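Local coordinates for protein alpha-galacturonidase (Bacillus subtilis, PDB 3FEF) that hydrolyses alpha-1,4-linked galacturonides, releasing alpha-D-galacturonate, as a family 4 glycosidase that depends on NAD(+) and manganese, at residues M23-I28 with V319-S324; T110-G114 with D418-Q422; V199-N205 with I361-N365. The contacts are given in a common frame with arbitrary orientation. Residue numbers count along the deposited sequence, not the author numbering.

Contacts 1 and 2 each join the N-terminal Rossmann-like part to the C-terminal part, on opposite sides of the chain's centre, about 37 Å apart between centres. Contact 3 lies within the C-terminal part; no helix or strand is shared. Contact 1 is partly buried at the surface and joins helix 18-28 to a loop through serine and aspartate hydrogen bonds. Contact 2 is buried: one aspartate bond and a small apolar patch set the N-terminal end of helix 112-136 against a turn. Contact 3, nearest the metal, is wholly buried and sets two strands of different sheets side by side, with asparagine and water bridging them. Contacts 2 and 3 touch at T110 CG2 and N205 O, 4.2 Å apart.

Contact 1: residues M23-I28 with V319-S324; sequences MSDLSI and VAEKAS
The side chain of S24 lies over the loop at V319 and A320. S24 OG is 3.4 Å from V319 CG2 and donates a hydrogen bond to A320 O at 2.8 Å. S24 lies on helix 18-28, toward its C-terminal end. Segment 319-324 is irregular and extended, with an inverse gamma turn centred on E321 (phi/psi -79/68) and a weak bond from K322 N to A320 O at 2.8 Å. The closest CA pairs are S24 with E321 at 5.2 Å and D25 with A323 at 5.4 Å. About 460 Å² is buried.

D25 takes the m rotamer (chi1 -74°), which brings its carboxylate to S324. D25 OD1 accepts from S324 N at 2.9 Å. D25 OD2 accepts from S324 OG at a very short 2.4 Å. S324 chi1 is p. S27, also p, turns OG back to S24 O at 2.8 Å within the helix. S27 OG also lies 3.3 Å from E321 CG. I28 (p, t) covers the outer end: its CD1 is 4.1 Å from A323 CB, and its CG2 is 3.9 Å from E321 CB. At the other end selenomethionine M23 places CB 4.0 Å from V319 CG1. Its end leads away to Y63 of strand 61-66.

Helix 18-28 follows the first strand of the Rossmann-like fold, in the region that probably binds NAD(+), as in related enzymes. The loop comes from the C-terminal part. One aspartate takes both the amide and the hydroxyl of S324, so polar bonds join the two parts, with thin apolar contacts at either end.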
loop_
_atom_site.group_PDB
_atom_site.type_symbol
_atom_site.label_atom_id
_atom_site.label_comp_id
_atom_site.label_asym_id
_atom_site.label_seq_id
_atom_site.Cartn_x
_atom_site.Cartn_y
_atom_site.Cartn_z
HETATM N N MSE A 23 -6.962 30.932 -27.745
HETATM C CA MSE A 23 -7.872 31.864 -28.418
HETATM C C MSE A 23 -8.396 31.311 -29.741
HETATM O O MSE A 23 -9.598 31.346 -30.010
HETATM C CB MSE A 23 -7.187 33.208 -28.646
HETATM C CG MSE A 23 -6.937 33.958 -27.367
HETATM SE SE MSE A 23 -5.898 35.596 -27.635
HETATM C CE MSE A 23 -5.192 35.708 -25.824
ATOM N N SER A 24 -7.488 30.801 -30.562
ATOM C CA SER A 24 -7.884 30.154 -31.809
ATOM C C SER A 24 -8.919 29.076 -31.576
ATOM O O SER A 24 -9.939 29.027 -32.261
ATOM C CB SER A 24 -6.673 29.581 -32.534
ATOM O OG SER A 24 -5.833 30.650 -32.946
ATOM N N ASP A 25 -8.681 28.222 -30.586
ATOM C CA ASP A 25 -9.601 27.119 -30.338
ATOM C C ASP A 25 -10.933 27.625 -29.817
ATOM O O ASP A 25 -11.996 27.137 -30.209
ATOM C CB ASP A 25 -8.966 26.057 -29.434
ATOM C CG ASP A 25 -7.940 25.233 -30.173
ATOM O OD1 ASP A 25 -8.059 25.156 -31.412
ATOM O OD2 ASP A 25 -7.002 24.693 -29.552
ATOM N N LEU A 26 -10.888 28.632 -28.957
ATOM C CA LEU A 26 -12.129 29.204 -28.448
ATOM C C LEU A 26 -12.933 29.837 -29.566
ATOM O O LEU A 26 -14.164 29.778 -29.581
ATOM C CB LEU A 26 -11.856 30.250 -27.364
ATOM C CG LEU A 26 -11.395 29.707 -26.014
ATOM C CD1 LEU A 26 -11.100 30.887 -25.078
ATOM C CD2 LEU A 26 -12.463 28.805 -25.428
ATOM N N SER A 27 -12.243 30.453 -30.508
ATOM C CA SER A 27 -12.955 31.255 -31.486
ATOM C C SER A 27 -13.791 30.382 -32.412
ATOM O O SER A 27 -14.779 30.842 -32.959
ATOM C CB SER A 27 -11.989 32.143 -32.274
ATOM O OG SER A 27 -11.258 31.369 -33.207
ATOM N N ILE A 28 -13.411 29.119 -32.578
ATOM C CA ILE A 28 -14.171 28.224 -33.458
ATOM C C ILE A 28 -15.101 27.215 -32.770
ATOM O O ILE A 28 -15.832 26.501 -33.447
ATOM C CB ILE A 28 -13.262 27.443 -34.432
ATOM C CG1 ILE A 28 -12.178 26.676 -33.667
ATOM C CG2 ILE A 28 -12.648 28.387 -35.452
ATOM C CD1 ILE A 28 -11.183 25.997 -34.579
ATOM N N VAL A 319 -6.837 36.427 -33.816
ATOM C CA VAL A 319 -6.025 35.250 -34.108
ATOM C C VAL A 319 -6.629 34.490 -35.282
ATOM O O VAL A 319 -7.788 34.694 -35.634
ATOM C CB VAL A 319 -5.930 34.287 -32.899
ATOM C CG1 VAL A 319 -5.388 35.008 -31.679
ATOM C CG2 VAL A 319 -7.285 33.665 -32.599
ATOM N N ALA A 320 -5.841 33.607 -35.882
ATOM C CA ALA A 320 -6.363 32.676 -36.879
ATOM C C ALA A 320 -7.498 31.835 -36.298
ATOM O O ALA A 320 -7.346 31.192 -35.253
ATOM C CB ALA A 320 -5.244 31.765 -37.394
ATOM N N GLU A 321 -8.636 31.839 -36.973
ATOM C CA GLU A 321 -9.737 30.969 -36.602
ATOM C C GLU A 321 -9.461 29.570 -37.125
ATOM O O GLU A 321 -10.152 29.085 -38.012
ATOM C CB GLU A 321 -11.066 31.496 -37.152
ATOM C CG GLU A 321 -11.778 32.498 -36.251
ATOM C CD GLU A 321 -13.159 32.833 -36.776
ATOM O OE1 GLU A 321 -13.272 33.047 -38.003
ATOM O OE2 GLU A 321 -14.131 32.875 -35.982
ATOM N N LYS A 322 -8.446 28.925 -36.556
ATOM C CA LYS A 322 -8.002 27.615 -37.007
ATOM C C LYS A 322 -7.620 26.734 -35.809
ATOM O O LYS A 322 -6.975 27.198 -34.882
ATOM C CB LYS A 322 -6.800 27.777 -37.939
ATOM C CG LYS A 322 -6.507 26.559 -38.791
ATOM C CD LYS A 322 -5.369 26.837 -39.756
ATOM C CE LYS A 322 -5.295 25.789 -40.869
ATOM N NZ LYS A 322 -4.448 24.620 -40.515
ATOM N N ALA A 323 -8.022 25.467 -35.833
ATOM C CA ALA A 323 -7.739 24.552 -34.729
ATOM C C ALA A 323 -6.235 24.472 -34.440
ATOM O O ALA A 323 -5.434 24.290 -35.352
ATOM C CB ALA A 323 -8.309 23.160 -35.031
ATOM N N SER A 324 -5.860 24.615 -33.173
ATOM C CA SER A 324 -4.445 24.632 -32.778
ATOM C C SER A 324 -3.791 23.250 -32.770
ATOM O O SER A 324 -2.569 23.134 -32.838
ATOM C CB SER A 324 -4.287 25.256 -31.390
ATOM O OG SER A 324 -4.823 24.388 -30.400
#

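Contact 2: residues T110-G114 with D418-Q422; sequences TVGPG and DPLVQ
D418 (chi1 t) sends its carboxylate to the N-terminal end of helix 112-136. D418 OD2 accepts from G112 N at 2.9 Å and lies 3.7 Å from V111 CB. D418 OD1 accepts from L420 N at 2.8 Å, an Asx turn. The type I beta turn D418-V421 is closed by V421 N to D418 O at 2.9 Å. P419 packs on R391 and H392 of helix 383-405. L420 (m, t) is nearest G112, with CA atoms 5.3 Å apart and its CD1 3.9 Å from G112 CA. L420 CB is 4.1 Å from P113 CD. V421 (chi1 t) brings CG2 to 3.9 Å from P113 CD.

G112 has phi/psi 66/-178, and an ideal CB there would clash with L420 CD1. P113 has helical angles (-57/-46). T110 OG1 hydrogen-bonds to ND1 of the metal ligand H206. The contact joins the turn between helices 408-417 and 425-435 to this helix end. One carboxylate thus serves backbone amides of both segments, beside a small proline-leucine-valine patch.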
loop_
_atom_site.group_PDB
_atom_site.type_symbol
_atom_site.label_atom_id
_atom_site.label_comp_id
_atom_site.label_asym_id
_atom_site.label_seq_id
_atom_site.Cartn_x
_atom_site.Cartn_y
_atom_site.Cartn_z
ATOM N N THR A 110 12.992 21.001 -17.629
ATOM C CA THR A 110 12.320 19.840 -17.089
ATOM C C THR A 110 13.177 19.113 -16.057
ATOM O O THR A 110 12.822 19.082 -14.896
ATOM C CB THR A 110 11.847 18.910 -18.237
ATOM O OG1 THR A 110 10.841 19.598 -18.999
ATOM C CG2 THR A 110 11.248 17.605 -17.707
ATOM N N VAL A 111 14.298 18.536 -16.470
ATOM C CA VAL A 111 15.241 17.902 -15.539
ATOM C C VAL A 111 16.642 18.457 -15.784
ATOM O O VAL A 111 16.791 19.548 -16.332
ATOM C CB VAL A 111 15.264 16.370 -15.647
ATOM C CG1 VAL A 111 13.967 15.784 -15.094
ATOM C CG2 VAL A 111 15.488 15.930 -17.077
ATOM N N GLY A 112 17.667 17.720 -15.384
ATOM C CA GLY A 112 19.030 18.231 -15.507
ATOM C C GLY A 112 19.187 19.432 -14.578
ATOM O O GLY A 112 18.247 19.781 -13.833
ATOM N N PRO A 113 20.378 20.065 -14.593
ATOM C CA PRO A 113 20.645 21.219 -13.735
ATOM C C PRO A 113 19.641 22.354 -13.950
ATOM O O PRO A 113 19.114 22.903 -12.992
ATOM C CB PRO A 113 22.065 21.655 -14.134
ATOM C CG PRO A 113 22.549 20.700 -15.171
ATOM C CD PRO A 113 21.588 19.548 -15.244
ATOM N N GLY A 114 19.358 22.702 -15.198
ATOM C CA GLY A 114 18.393 23.768 -15.474
ATOM C C GLY A 114 16.986 23.455 -15.018
ATOM O O GLY A 114 16.265 24.334 -14.517
ATOM N N ASP A 418 20.740 13.853 -10.209
ATOM C CA ASP A 418 20.279 13.989 -11.601
ATOM C C ASP A 418 21.236 13.341 -12.593
ATOM O O ASP A 418 22.421 13.601 -12.569
ATOM C CB ASP A 418 20.052 15.462 -11.966
ATOM C CG ASP A 418 19.505 15.640 -13.380
ATOM O OD1 ASP A 418 20.318 15.813 -14.322
ATOM O OD2 ASP A 418 18.266 15.579 -13.560
ATOM N N PRO A 419 20.715 12.484 -13.477
ATOM C CA PRO A 419 21.545 11.782 -14.460
ATOM C C PRO A 419 22.493 12.697 -15.254
ATOM O O PRO A 419 23.535 12.238 -15.705
ATOM C CB PRO A 419 20.518 11.162 -15.410
ATOM C CG PRO A 419 19.298 10.964 -14.546
ATOM C CD PRO A 419 19.296 12.100 -13.556
ATOM N N LEU A 420 22.149 13.965 -15.454
ATOM C CA LEU A 420 23.036 14.792 -16.283
ATOM C C LEU A 420 24.207 15.371 -15.504
ATOM O O LEU A 420 25.139 15.901 -16.093
ATOM C CB LEU A 420 22.286 15.909 -17.008
ATOM C CG LEU A 420 21.310 15.483 -18.100
ATOM C CD1 LEU A 420 20.706 16.738 -18.705
ATOM C CD2 LEU A 420 22.013 14.614 -19.167
ATOM N N VAL A 421 24.164 15.259 -14.179
ATOM C CA VAL A 421 25.205 15.851 -13.344
ATOM C C VAL A 421 26.271 14.825 -12.963
ATOM O O VAL A 421 26.240 14.247 -11.889
ATOM C CB VAL A 421 24.595 16.544 -12.119
ATOM C CG1 VAL A 421 25.668 17.189 -11.267
ATOM C CG2 VAL A 421 23.557 17.587 -12.579
ATOM N N GLN A 422 27.215 14.611 -13.872
ATOM C CA GLN A 422 28.266 13.601 -13.693
ATOM C C GLN A 422 29.631 14.233 -13.450
ATOM O O GLN A 422 30.608 13.874 -14.092
ATOM C CB GLN A 422 28.353 12.700 -14.931
ATOM C CG GLN A 422 27.218 11.702 -15.065
ATOM C CD GLN A 422 27.678 10.421 -15.741
ATOM O OE1 GLN A 422 26.971 9.408 -15.742
ATOM N NE2 GLN A 422 28.879 10.460 -16.322
#

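Contact 3: residues V199-N205 with I361-N365; sequences VNVLGIN and IVETN
In the C-terminal domain, beside the metal site, two strands of different sheets run nearly antiparallel, with a backbone hydrogen bond from E363 N to G203 O at 2.9 Å. The N-to-C directions of 199-202 and 361-365 differ by 173° and the axes approach to 5.1 Å. The nearest CA pairs are L202-T364 (4.7 Å) and I204-V362 (4.6 Å). The chain turns a corner at G203, whose phi/psi is 145/-150; a CB there would jam against the preceding carbonyl.

L202 (p, t) turns its end away, yet its CB is 4.1 Å from T364 CG2. T364 (p) bonds OG1 to N365 O at 2.9 Å. E363 (t, t) sends its carboxylate to N344 and N346. The side chain of N205 (t) comes within about 4 Å of the magnesium held by C169 and H206 (nearest atoms). N200 (t) reaches Q374 of the third subunit. Water 1 links N200 OD1 and N365 ND2, at 2.9 Å from each. N365 (m) also donates from ND2 to V199 O at 3.0 Å.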
loop_
_atom_site.group_PDB
_atom_site.type_symbol
_atom_site.label_atom_id
_atom_site.label_comp_id
_atom_site.label_asym_id
_atom_site.label_seq_id
_atom_site.Cartn_x
_atom_site.Cartn_y
_atom_site.Cartn_z
ATOM N N VAL A 199 -3.425 4.935 -28.050
ATOM C CA VAL A 199 -2.209 4.512 -27.406
ATOM C C VAL A 199 -2.416 4.365 -25.906
ATOM O O VAL A 199 -3.207 5.102 -25.296
ATOM C CB VAL A 199 -1.033 5.496 -27.725
ATOM C CG1 VAL A 199 -0.705 5.491 -29.214
ATOM C CG2 VAL A 199 -1.348 6.911 -27.248
ATOM N N ASN A 200 -1.719 3.407 -25.309
ATOM C CA ASN A 200 -1.630 3.344 -23.867
ATOM C C ASN A 200 -0.339 4.010 -23.442
ATOM O O ASN A 200 0.744 3.431 -23.559
ATOM C CB ASN A 200 -1.688 1.904 -23.349
ATOM C CG ASN A 200 -1.687 1.839 -21.824
ATOM O OD1 ASN A 200 -2.557 2.401 -21.185
ATOM N ND2 ASN A 200 -0.703 1.169 -21.243
ATOM N N VAL A 201 -0.458 5.238 -22.945
ATOM C CA VAL A 201 0.703 6.067 -22.667
ATOM C C VAL A 201 0.873 6.334 -21.161
ATOM O O VAL A 201 -0.107 6.523 -20.429
ATOM C CB VAL A 201 0.586 7.384 -23.437
ATOM C CG1 VAL A 201 -0.602 8.178 -22.938
ATOM C CG2 VAL A 201 1.889 8.197 -23.350
ATOM N N LEU A 202 2.121 6.345 -20.704
ATOM C CA LEU A 202 2.397 6.435 -19.284
ATOM C C LEU A 202 3.834 6.859 -19.004
ATOM O O LEU A 202 4.736 6.644 -19.818
ATOM C CB LEU A 202 2.040 5.123 -18.571
ATOM C CG LEU A 202 2.813 3.818 -18.879
ATOM C CD1 LEU A 202 2.694 2.834 -17.717
ATOM C CD2 LEU A 202 2.313 3.147 -20.160
ATOM N N GLY A 203 4.044 7.479 -17.846
ATOM C CA GLY A 203 5.362 7.989 -17.501
ATOM C C GLY A 203 5.236 9.276 -16.714
ATOM O O GLY A 203 4.283 9.479 -15.967
ATOM N N ILE A 204 6.222 10.132 -16.848
ATOM C CA ILE A 204 6.141 11.459 -16.272
ATOM C C ILE A 204 6.332 12.387 -17.468
ATOM O O ILE A 204 6.837 11.956 -18.514
ATOM C CB ILE A 204 7.254 11.684 -15.247
ATOM C CG1 ILE A 204 8.615 11.416 -15.883
ATOM C CG2 ILE A 204 7.056 10.770 -14.026
ATOM C CD1 ILE A 204 9.794 11.508 -14.887
ATOM N N ASN A 205 5.928 13.643 -17.324
ATOM C CA ASN A 205 5.975 14.602 -18.433
ATOM C C ASN A 205 7.333 14.665 -19.159
ATOM O O ASN A 205 8.388 14.706 -18.525
ATOM C CB ASN A 205 5.568 16.002 -17.928
ATOM C CG ASN A 205 5.412 17.009 -19.065
ATOM O OD1 ASN A 205 4.591 16.833 -19.992
ATOM N ND2 ASN A 205 6.219 18.042 -19.021
ATOM N N ILE A 361 3.274 13.299 -9.571
ATOM C CA ILE A 361 2.602 13.694 -10.809
ATOM C C ILE A 361 3.052 12.798 -11.958
ATOM O O ILE A 361 4.208 12.856 -12.369
ATOM C CB ILE A 361 2.951 15.165 -11.171
ATOM C CG1 ILE A 361 2.677 16.076 -9.963
ATOM C CG2 ILE A 361 2.167 15.644 -12.447
ATOM C CD1 ILE A 361 1.279 15.936 -9.416
ATOM N N VAL A 362 2.140 11.962 -12.450
ATOM C CA VAL A 362 2.407 11.121 -13.614
ATOM C C VAL A 362 1.467 11.468 -14.800
ATOM O O VAL A 362 0.374 12.027 -14.614
ATOM C CB VAL A 362 2.299 9.628 -13.220
ATOM C CG1 VAL A 362 3.375 9.273 -12.127
ATOM C CG2 VAL A 362 0.912 9.349 -12.659
ATOM N N GLU A 363 1.912 11.161 -16.011
ATOM C CA GLU A 363 1.115 11.370 -17.210
ATOM C C GLU A 363 0.521 10.050 -17.714
ATOM O O GLU A 363 1.268 9.123 -18.020
ATOM C CB GLU A 363 1.997 12.026 -18.313
ATOM C CG GLU A 363 1.242 12.481 -19.595
ATOM C CD GLU A 363 2.000 13.545 -20.416
ATOM O OE1 GLU A 363 2.982 14.146 -19.907
ATOM O OE2 GLU A 363 1.590 13.809 -21.576
ATOM N N THR A 364 -0.817 9.967 -17.764
ATOM C CA THR A 364 -1.537 8.834 -18.371
ATOM C C THR A 364 -2.784 9.354 -19.060
ATOM O O THR A 364 -3.123 10.538 -18.944
ATOM C CB THR A 364 -2.036 7.785 -17.338
ATOM O OG1 THR A 364 -2.968 8.404 -16.449
ATOM C CG2 THR A 364 -0.888 7.197 -16.530
ATOM N N ASN A 365 -3.462 8.467 -19.782
ATOM C CA ASN A 365 -4.825 8.747 -20.199
ATOM C C ASN A 365 -5.733 8.941 -19.002
ATOM O O ASN A 365 -5.494 8.374 -17.926
ATOM C CB ASN A 365 -5.360 7.630 -21.084
ATOM C CG ASN A 365 -4.763 7.680 -22.468
ATOM O OD1 ASN A 365 -4.392 8.756 -22.954
ATOM N ND2 ASN A 365 -4.627 6.534 -23.094
HETATM O O HOH W 1 -4.910 3.950 -21.737
HETATM O O HOH W 2 -2.543 5.972 -20.495
HETATM O O HOH W 3 4.545 14.072 -14.727
#